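Local coordinates for protein putative solute-binding component of ABC transporter (Clostridium phytofermentans, PDB 4YS6) that binds beta-D-glucopyranose in the cleft between its two lobes and probably delivers sugar to an ABC transporter as its solute-binding component, at residues 120-125 and 134-139; 40-45 and 96-101; 315-320 and 331-336. One frame throughout, in Å; residues are numbered along the deposited sequence.

Interaction 1: 120-125 and 134-139. With BGC (beta-D-glucopyranose), chain D.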
loop_
_atom_site.group_PDB
_atom_site.type_symbol
_atom_site.label_atom_id
_atom_site.label_comp_id
_atom_site.label_asym_id
_atom_site.label_seq_id
_atom_site.Cartn_x
_atom_site.Cartn_y
_atom_site.Cartn_z
ATOM N N VAL A 120 7.177 6.054 19.258
ATOM C CA VAL A 120 7.130 5.956 17.805
ATOM C C VAL A 120 5.988 5.069 17.358
ATOM O O VAL A 120 5.900 3.896 17.734
ATOM C CB VAL A 120 8.457 5.396 17.241
ATOM C CG1 VAL A 120 8.347 5.123 15.756
ATOM C CG2 VAL A 120 9.591 6.369 17.544
ATOM N N ILE A 121 5.121 5.635 16.534
ATOM C CA ILE A 121 4.048 4.862 15.918
ATOM C C ILE A 121 4.420 4.675 14.458
ATOM O O ILE A 121 4.645 5.644 13.731
ATOM C CB ILE A 121 2.669 5.567 16.060
ATOM C CG1 ILE A 121 2.294 5.728 17.536
ATOM C CG2 ILE A 121 1.601 4.785 15.347
ATOM C CD1 ILE A 121 1.072 6.564 17.771
ATOM N N ALA A 122 4.519 3.422 14.039
ATOM C CA ALA A 122 4.703 3.095 12.619
ATOM C C ALA A 122 3.357 3.236 11.946
ATOM O O ALA A 122 2.391 2.577 12.342
ATOM C CB ALA A 122 5.215 1.709 12.447
ATOM N N TYR A 123 3.298 4.098 10.936
ATOM C CA TYR A 123 2.080 4.420 10.230
ATOM C C TYR A 123 2.054 3.681 8.901
ATOM O O TYR A 123 2.883 3.954 8.036
ATOM C CB TYR A 123 1.985 5.938 9.970
ATOM C CG TYR A 123 0.672 6.374 9.368
ATOM C CD1 TYR A 123 0.434 6.265 8.009
ATOM C CD2 TYR A 123 -0.324 6.894 10.169
ATOM C CE1 TYR A 123 -0.790 6.644 7.463
ATOM C CE2 TYR A 123 -1.537 7.274 9.653
ATOM C CZ TYR A 123 -1.774 7.155 8.312
ATOM O OH TYR A 123 -2.992 7.552 7.818
ATOM N N ASP A 124 1.092 2.763 8.780
ATOM C CA ASP A 124 0.783 1.963 7.595
ATOM C C ASP A 124 1.839 0.933 7.221
ATOM O O ASP A 124 1.483 -0.237 6.978
ATOM C CB ASP A 124 0.501 2.825 6.380
ATOM C CG ASP A 124 -0.149 2.022 5.282
ATOM O OD1 ASP A 124 -1.400 1.858 5.295
ATOM O OD2 ASP A 124 0.599 1.462 4.459
ATOM N N ARG A 125 3.096 1.364 7.162
ATOM C CA ARG A 125 4.243 0.498 6.895
ATOM C C ARG A 125 4.998 0.193 8.168
ATOM O O ARG A 125 5.219 1.078 8.984
ATOM C CB ARG A 125 5.196 1.171 5.916
ATOM C CG ARG A 125 4.519 1.504 4.587
ATOM C CD ARG A 125 5.384 2.454 3.791
ATOM N NE ARG A 125 4.860 2.643 2.427
ATOM C CZ ARG A 125 5.441 3.404 1.500
ATOM N NH1 ARG A 125 6.533 4.087 1.779
ATOM N NH2 ARG A 125 4.926 3.485 0.283
ATOM N N SER A 134 6.826 1.558 19.077
ATOM C CA SER A 134 5.875 1.340 20.159
ATOM C C SER A 134 4.643 0.581 19.670
ATOM O O SER A 134 4.198 -0.406 20.284
ATOM C CB SER A 134 5.436 2.684 20.766
ATOM O OG SER A 134 6.561 3.492 21.142
ATOM N N TYR A 135 4.084 1.097 18.581
ATOM C CA TYR A 135 2.832 0.626 17.994
ATOM C C TYR A 135 2.867 0.714 16.491
ATOM O O TYR A 135 3.684 1.432 15.909
ATOM C CB TYR A 135 1.620 1.429 18.507
ATOM C CG TYR A 135 1.419 1.305 19.998
ATOM C CD1 TYR A 135 0.772 0.201 20.556
ATOM C CD2 TYR A 135 1.901 2.277 20.849
ATOM C CE1 TYR A 135 0.650 0.080 21.924
ATOM C CE2 TYR A 135 1.762 2.163 22.216
ATOM C CZ TYR A 135 1.145 1.075 22.740
ATOM O OH TYR A 135 1.019 0.988 24.096
ATOM N N TYR A 136 1.955 -0.032 15.871
ATOM C CA TYR A 136 1.810 -0.104 14.416
ATOM C C TYR A 136 0.321 0.021 14.105
ATOM O O TYR A 136 -0.500 -0.706 14.672
ATOM C CB TYR A 136 2.374 -1.421 13.901
ATOM C CG TYR A 136 2.287 -1.686 12.418
ATOM C CD1 TYR A 136 2.500 -0.689 11.490
ATOM C CD2 TYR A 136 2.017 -2.972 11.953
ATOM C CE1 TYR A 136 2.460 -0.965 10.122
ATOM C CE2 TYR A 136 1.967 -3.259 10.619
ATOM C CZ TYR A 136 2.184 -2.279 9.704
ATOM O OH TYR A 136 2.133 -2.617 8.363
ATOM N N ALA A 137 -0.014 0.934 13.196
ATOM C CA ALA A 137 -1.379 1.103 12.716
ATOM C C ALA A 137 -1.392 0.905 11.230
ATOM O O ALA A 137 -0.652 1.573 10.516
ATOM C CB ALA A 137 -1.887 2.456 13.032
ATOM N N THR A 138 -2.255 0.030 10.739
ATOM C CA THR A 138 -2.260 -0.262 9.308
ATOM C C THR A 138 -3.613 -0.878 8.919
ATOM O O THR A 138 -4.515 -0.984 9.754
ATOM C CB THR A 138 -1.085 -1.191 8.966
ATOM O OG1 THR A 138 -0.960 -1.330 7.546
ATOM C CG2 THR A 138 -1.286 -2.554 9.612
ATOM N N PHE A 139 -3.774 -1.213 7.647
ATOM C CA PHE A 139 -4.874 -2.059 7.209
ATOM C C PHE A 139 -4.384 -3.497 7.224
ATOM O O PHE A 139 -3.188 -3.768 7.363
ATOM C CB PHE A 139 -5.385 -1.618 5.819
ATOM C CG PHE A 139 -6.079 -0.300 5.861
ATOM C CD1 PHE A 139 -5.346 0.874 5.848
ATOM C CD2 PHE A 139 -7.453 -0.225 5.965
ATOM C CE1 PHE A 139 -5.973 2.105 5.944
ATOM C CE2 PHE A 139 -8.073 1.022 6.050
ATOM C CZ PHE A 139 -7.327 2.165 6.059
HETATM C C2 BGC D . 0.579 1.158 1.107
HETATM C C3 BGC D . -0.254 1.182 -0.133
HETATM C C4 BGC D . 0.273 2.101 -1.153
HETATM C C5 BGC D . 1.723 1.864 -1.445
HETATM C C6 BGC D . 2.355 2.921 -2.326
HETATM C C1 BGC D . 2.021 0.748 0.747
HETATM O O1 BGC D . 2.805 0.731 1.771
HETATM O O2 BGC D . 0.047 0.221 2.035
HETATM O O3 BGC D . -1.616 1.574 0.285
HETATM O O4 BGC D . -0.411 1.934 -2.420
HETATM O O5 BGC D . 2.437 1.865 -0.172
HETATM O O6 BGC D . 2.020 4.233 -1.903
HETATM O O HOH W 1 -2.291 -0.793 4.627
#
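Tyr136 lies along the end of strand 120-123 and reaches the turn that follows it. With CG anti to the backbone N (chi1 179°), the side chain runs forward beside Ala122. From CB the ring brings CD1 to 3.7 Å from Ala122 CB, with Ala122 O near the plane at the ring edge. CE1 comes next, 3.4 Å from Asp124 O and just as near Arg125 C. At the tip, OH donates to Asp124 O at 2.8 Å, coming in 44° above the carbonyl plane. Thr138 OG1 gives a second bond to Asp124 O at 2.7 Å, in the carbonyl plane and on a lone pair; Asn178 donates to this oxygen as well, so the turn carbonyl is firmly gripped.

Behind these side chains the two strands pair in parallel, the bonds alternating from Ala122 N to Tyr135 O, through Ala137 N to Ala122 O, to Asp124 N, which meets Ala137 O at 2.7 Å. Val120 O accepts from Ser134 N and weakly from Tyr135 N, and Ser134 OG accepts from Val120 N.

The fixed turn presents two side chains to the sugar. Asp124 OD2 accepts from BGC O2 at 2.8 Å, while OD1 is held by a salt bridge to Arg50 and by a water that also donates to Thr138 OG1. Arg125, extended from CG to NE, gives NE to BGC O1 and NH2 to BGC O5 at 3.0 Å, the latter nearly straight (173°). Such ligand-binding residues at the C-terminal ends of parallel strands line the glucose cleft of a sugar-binding protein of the periplasmic-binding-protein fold.

Interaction 2: 40-45 and 96-101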
loop_
_atom_site.group_PDB
_atom_site.type_symbol
_atom_site.label_atom_id
_atom_site.label_comp_id
_atom_site.label_asym_id
_atom_site.label_seq_id
_atom_site.Cartn_x
_atom_site.Cartn_y
_atom_site.Cartn_z
ATOM N N GLY A 40 5.129 14.891 15.671
ATOM C CA GLY A 40 5.731 14.907 14.359
ATOM C C GLY A 40 5.077 13.848 13.493
ATOM O O GLY A 40 4.800 12.738 13.956
ATOM N N VAL A 41 4.834 14.192 12.236
ATOM C CA VAL A 41 4.215 13.271 11.302
ATOM C C VAL A 41 5.041 13.259 10.042
ATOM O O VAL A 41 5.160 14.291 9.365
ATOM C CB VAL A 41 2.756 13.668 10.967
ATOM C CG1 VAL A 41 2.110 12.627 10.038
ATOM C CG2 VAL A 41 1.925 13.834 12.254
ATOM N N ALA A 42 5.649 12.107 9.761
ATOM C CA ALA A 42 6.561 11.975 8.643
ATOM C C ALA A 42 5.949 11.085 7.561
ATOM O O ALA A 42 5.723 9.894 7.787
ATOM C CB ALA A 42 7.892 11.402 9.103
HETATM N N MSE A 43 5.701 11.662 6.390
HETATM C CA MSE A 43 5.085 10.938 5.271
HETATM C C MSE A 43 6.112 10.741 4.149
HETATM O O MSE A 43 7.058 11.526 4.037
HETATM C CB MSE A 43 3.858 11.705 4.741
HETATM C CG MSE A 43 2.725 11.873 5.753
HETATM SE SE MSE A 43 1.785 10.186 5.898
HETATM C CE MSE A 43 1.765 9.988 7.828
ATOM N N PRO A 44 5.956 9.686 3.340
ATOM C CA PRO A 44 7.033 9.365 2.388
ATOM C C PRO A 44 7.138 10.281 1.181
ATOM O O PRO A 44 8.249 10.687 0.844
ATOM C CB PRO A 44 6.696 7.936 1.930
ATOM C CG PRO A 44 5.233 7.770 2.215
ATOM C CD PRO A 44 4.964 8.606 3.429
ATOM N N THR A 45 6.015 10.618 0.564
ATOM C CA THR A 45 6.024 11.405 -0.648
ATOM C C THR A 45 4.624 11.878 -0.949
ATOM O O THR A 45 3.669 11.253 -0.520
ATOM C CB THR A 45 6.552 10.594 -1.827
ATOM O OG1 THR A 45 6.560 11.402 -2.995
ATOM C CG2 THR A 45 5.667 9.371 -2.077
ATOM N N LEU A 96 6.402 10.593 17.610
ATOM C CA LEU A 96 6.585 10.538 16.159
ATOM C C LEU A 96 5.648 9.529 15.527
ATOM O O LEU A 96 5.587 8.376 15.955
ATOM C CB LEU A 96 8.019 10.173 15.811
ATOM C CG LEU A 96 9.079 11.134 16.350
ATOM C CD1 LEU A 96 10.467 10.486 16.280
ATOM C CD2 LEU A 96 9.042 12.423 15.548
ATOM N N VAL A 97 4.930 9.984 14.511
ATOM C CA VAL A 97 4.131 9.125 13.664
ATOM C C VAL A 97 4.841 9.045 12.330
ATOM O O VAL A 97 4.960 10.070 11.642
ATOM C CB VAL A 97 2.722 9.671 13.482
ATOM C CG1 VAL A 97 1.939 8.784 12.526
ATOM C CG2 VAL A 97 2.020 9.779 14.833
ATOM N N ILE A 98 5.325 7.853 11.954
ATOM C CA ILE A 98 6.212 7.738 10.800
ATOM C C ILE A 98 5.745 6.725 9.800
ATOM O O ILE A 98 5.589 5.552 10.123
ATOM C CB ILE A 98 7.664 7.361 11.223
ATOM C CG1 ILE A 98 8.235 8.432 12.141
ATOM C CG2 ILE A 98 8.553 7.167 10.006
ATOM C CD1 ILE A 98 9.480 8.036 12.788
ATOM N N ALA A 99 5.533 7.192 8.572
ATOM C CA ALA A 99 5.275 6.333 7.430
ATOM C C ALA A 99 6.575 6.253 6.620
ATOM O O ALA A 99 6.897 7.151 5.844
ATOM C CB ALA A 99 4.141 6.870 6.593
ATOM N N SER A 100 7.347 5.205 6.860
ATOM C CA SER A 100 8.714 5.115 6.367
ATOM C C SER A 100 8.785 4.791 4.884
ATOM O O SER A 100 7.933 4.084 4.343
ATOM C CB SER A 100 9.478 4.056 7.169
ATOM O OG SER A 100 8.909 2.791 6.991
ATOM N N ILE A 101 9.804 5.327 4.220
ATOM C CA ILE A 101 10.060 4.991 2.825
ATOM C C ILE A 101 10.642 3.595 2.764
ATOM O O ILE A 101 10.118 2.719 2.066
ATOM C CB ILE A 101 11.006 5.993 2.178
ATOM C CG1 ILE A 101 10.370 7.391 2.177
ATOM C CG2 ILE A 101 11.308 5.600 0.736
ATOM C CD1 ILE A 101 11.347 8.471 1.938
#
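Val97 and Ala42 join neighbouring parallel strands in the central sheet of one alpha/beta lobe of this periplasmic-binding-protein fold. Ala42 N donates to Val97 O at 2.9 Å. On either side of it, Val97 N meets Gly40 O, almost straight at 175°, and Ala99 N meets Ala42 O at 2.8 Å. Val41 CA adds a CA-H...O contact to Val97 O.

Side chains alternate between the sheet faces. Val41 and Val97 share one, CG2 of the first 4.4 Å from CB of the second; Ala42 and Ile98 share the other. Met43, a selenomethionine, starts out away from strand 96-98, but its bends at chi2 (-76°) and chi3 bring SE and CE back, each 4.1 Å from Ala99 CB. Pro44 fits against the loop beyond the strand end: its CD lies 3.7 Å from Ala99 CB, and its CB lies 3.7 Å from Ile101 CG1.

Around this first shell, helix 78-90 covers Ala42 and Ile98 through Met88 and Ile85. Helix 50-64 lies on the Val41 face, its Leu62 against Val41, and Trp51 and Leu71 touch Met43. Gln81 fixes the loop, NE2 donating to Ala99 O and OE1 accepting from Ile101 N.

Interaction 3: 315-320 and 331-336. With NA (sodium ion), chain H.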
loop_
_atom_site.group_PDB
_atom_site.type_symbol
_atom_site.label_atom_id
_atom_site.label_comp_id
_atom_site.label_asym_id
_atom_site.label_seq_id
_atom_site.Cartn_x
_atom_site.Cartn_y
_atom_site.Cartn_z
ATOM N N PRO A 315 -5.355 1.612 21.331
ATOM C CA PRO A 315 -6.131 0.506 20.757
ATOM C C PRO A 315 -5.290 -0.410 19.880
ATOM O O PRO A 315 -4.622 0.049 18.979
ATOM C CB PRO A 315 -7.198 1.215 19.912
ATOM C CG PRO A 315 -7.239 2.624 20.433
ATOM C CD PRO A 315 -5.864 2.930 20.911
ATOM N N VAL A 316 -5.349 -1.701 20.160
ATOM C CA VAL A 316 -4.696 -2.702 19.339
ATOM C C VAL A 316 -5.645 -3.879 19.170
ATOM O O VAL A 316 -6.489 -4.161 20.050
ATOM C CB VAL A 316 -3.344 -3.157 19.945
ATOM C CG1 VAL A 316 -2.439 -1.960 20.169
ATOM C CG2 VAL A 316 -3.517 -3.889 21.214
ATOM N N ASN A 317 -5.539 -4.550 18.036
ATOM C CA ASN A 317 -6.345 -5.740 17.808
ATOM C C ASN A 317 -5.544 -6.899 17.233
ATOM O O ASN A 317 -6.103 -7.929 16.883
ATOM C CB ASN A 317 -7.559 -5.411 16.929
ATOM C CG ASN A 317 -7.198 -4.981 15.528
ATOM O OD1 ASN A 317 -6.036 -5.029 15.108
ATOM N ND2 ASN A 317 -8.209 -4.550 14.784
ATOM N N ASP A 318 -4.220 -6.777 17.236
ATOM C CA ASP A 318 -3.365 -7.826 16.695
ATOM C C ASP A 318 -1.971 -7.664 17.284
ATOM O O ASP A 318 -1.318 -6.652 17.053
ATOM C CB ASP A 318 -3.301 -7.772 15.173
ATOM C CG ASP A 318 -2.503 -8.921 14.595
ATOM O OD1 ASP A 318 -1.309 -9.063 14.941
ATOM O OD2 ASP A 318 -3.069 -9.695 13.805
ATOM N N THR A 319 -1.560 -8.635 18.085
ATOM C CA THR A 319 -0.173 -8.711 18.547
ATOM C C THR A 319 0.348 -10.096 18.239
ATOM O O THR A 319 0.848 -10.781 19.114
ATOM C CB THR A 319 -0.061 -8.413 20.022
ATOM O OG1 THR A 319 -0.664 -9.486 20.743
ATOM C CG2 THR A 319 -0.774 -7.116 20.351
ATOM N N LYS A 320 0.228 -10.493 16.972
ATOM C CA LYS A 320 0.650 -11.814 16.518
ATOM C C LYS A 320 1.098 -11.828 15.050
ATOM O O LYS A 320 1.855 -12.717 14.639
ATOM C CB LYS A 320 -0.491 -12.822 16.720
ATOM C CG LYS A 320 -1.803 -12.420 16.050
ATOM C CD LYS A 320 -2.954 -13.339 16.448
ATOM C CE LYS A 320 -4.298 -12.766 15.997
ATOM N NZ LYS A 320 -5.433 -13.660 16.355
ATOM N N SER A 331 -0.300 -4.048 17.263
ATOM C CA SER A 331 -0.859 -3.421 16.063
ATOM C C SER A 331 -2.352 -3.254 16.081
ATOM O O SER A 331 -3.076 -4.006 16.735
ATOM C CB SER A 331 -0.495 -4.227 14.823
ATOM O OG SER A 331 0.905 -4.463 14.733
ATOM N N TYR A 332 -2.815 -2.262 15.336
ATOM C CA TYR A 332 -4.236 -2.144 15.027
ATOM C C TYR A 332 -4.382 -2.273 13.533
ATOM O O TYR A 332 -3.799 -1.487 12.790
ATOM C CB TYR A 332 -4.848 -0.837 15.504
ATOM C CG TYR A 332 -6.344 -0.893 15.440
ATOM C CD1 TYR A 332 -7.014 -0.674 14.248
ATOM C CD2 TYR A 332 -7.079 -1.233 16.551
ATOM C CE1 TYR A 332 -8.402 -0.768 14.176
ATOM C CE2 TYR A 332 -8.468 -1.332 16.491
ATOM C CZ TYR A 332 -9.109 -1.096 15.297
ATOM O OH TYR A 332 -10.479 -1.189 15.237
ATOM N N LEU A 333 -5.150 -3.275 13.120
ATOM C CA LEU A 333 -5.409 -3.552 11.709
ATOM C C LEU A 333 -6.834 -3.140 11.347
ATOM O O LEU A 333 -7.798 -3.719 11.868
ATOM C CB LEU A 333 -5.224 -5.031 11.414
ATOM C CG LEU A 333 -3.819 -5.579 11.153
ATOM C CD1 LEU A 333 -2.795 -5.084 12.131
ATOM C CD2 LEU A 333 -3.837 -7.114 11.122
ATOM N N CYS A 334 -6.954 -2.122 10.503
ATOM C CA CYS A 334 -8.251 -1.713 9.969
ATOM C C CYS A 334 -8.651 -2.611 8.791
ATOM O O CYS A 334 -7.810 -3.225 8.128
ATOM C CB CYS A 334 -8.227 -0.260 9.515
ATOM S SG CYS A 334 -7.699 1.000 10.754
ATOM N N GLU A 335 -9.944 -2.644 8.491
ATOM C CA GLU A 335 -10.465 -3.535 7.455
ATOM C C GLU A 335 -10.466 -2.891 6.057
ATOM O O GLU A 335 -10.992 -1.788 5.871
ATOM C CB GLU A 335 -11.891 -3.969 7.814
ATOM C CG GLU A 335 -12.400 -5.127 6.969
ATOM C CD GLU A 335 -13.777 -5.602 7.393
ATOM O OE1 GLU A 335 -14.703 -4.764 7.457
ATOM O OE2 GLU A 335 -13.932 -6.810 7.668
ATOM N N PRO A 336 -9.824 -3.551 5.081
ATOM C CA PRO A 336 -9.853 -3.055 3.699
ATOM C C PRO A 336 -11.132 -3.527 3.032
ATOM O O PRO A 336 -11.684 -4.560 3.444
ATOM C CB PRO A 336 -8.600 -3.676 3.083
ATOM C CG PRO A 336 -8.460 -4.975 3.793
ATOM C CD PRO A 336 -8.980 -4.753 5.196
HETATM NA NA NA H . -7.957 -3.799 21.866
HETATM O O HOH W 2 -6.615 -2.314 22.914
HETATM O O HOH W 3 -9.819 -5.088 20.319
HETATM O O HOH W 4 -9.153 -2.171 20.777
#
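Asn317 binds the edge of strand 331-334 with both its backbone and its amide. Its N donates to Ser331 O at 2.8 Å, in the carbonyl plane. OD1 accepts from Leu333 N at 2.8 Å (170°), and ND2 returns a bond to Leu333 O at 3.1 Å, with that oxygen in the amide plane. Both backbone polar atoms of Leu333 are thus met by one side chain. Asn317 CG sits between the backbone N and the carbonyl carbon (chi1 65°), which folds the amide over Tyr332; the amide stacks on the ring, its plane 15° from the ring plane and ND2 3.5 Å above the ring plane, over its centre.

Ser331 O also takes a weak bond from Asp318 N, and Ser331 N donates to Asp318 O. Two residues facing one make this a classic beta bulge, placed where the loop after helix 294-309 comes back antiparallel against strand 331-339 of the sheet. Asp318 is occupied on the loop side: OD1 accepts from Lys320 N in an Asx turn, and OD2 bonds Ser321. Ser331 OG turns to Val329 O.

Val316 O coordinates a sodium ion at 2.4 Å, whose other ligands here are three waters; one of these accepts from Val316 N at 3.1 Å.

How the interactions relate
From the N terminus, interaction 2 comes first: 40-45 meets 96-101 after a long excursion through two helices and the edge strand 68-73. Interaction 1 then closes a short loop between 120-125 and 134-139, and interaction 3 closes another near the chain's end. The three follow in series, with none nested or crossed. All reach one mixed sheet. Ile121 N and Tyr123 N bond Leu96 O and Ile98 O, setting strand 119-123 beside 95-98; on the far side of interaction 1, Tyr332 N and Cys334 N bond Tyr136 O and Thr138 O, adding strand 331-339, parallel to 135-139. Interactions 2 and 3 do not touch, their centres about 19 Å apart.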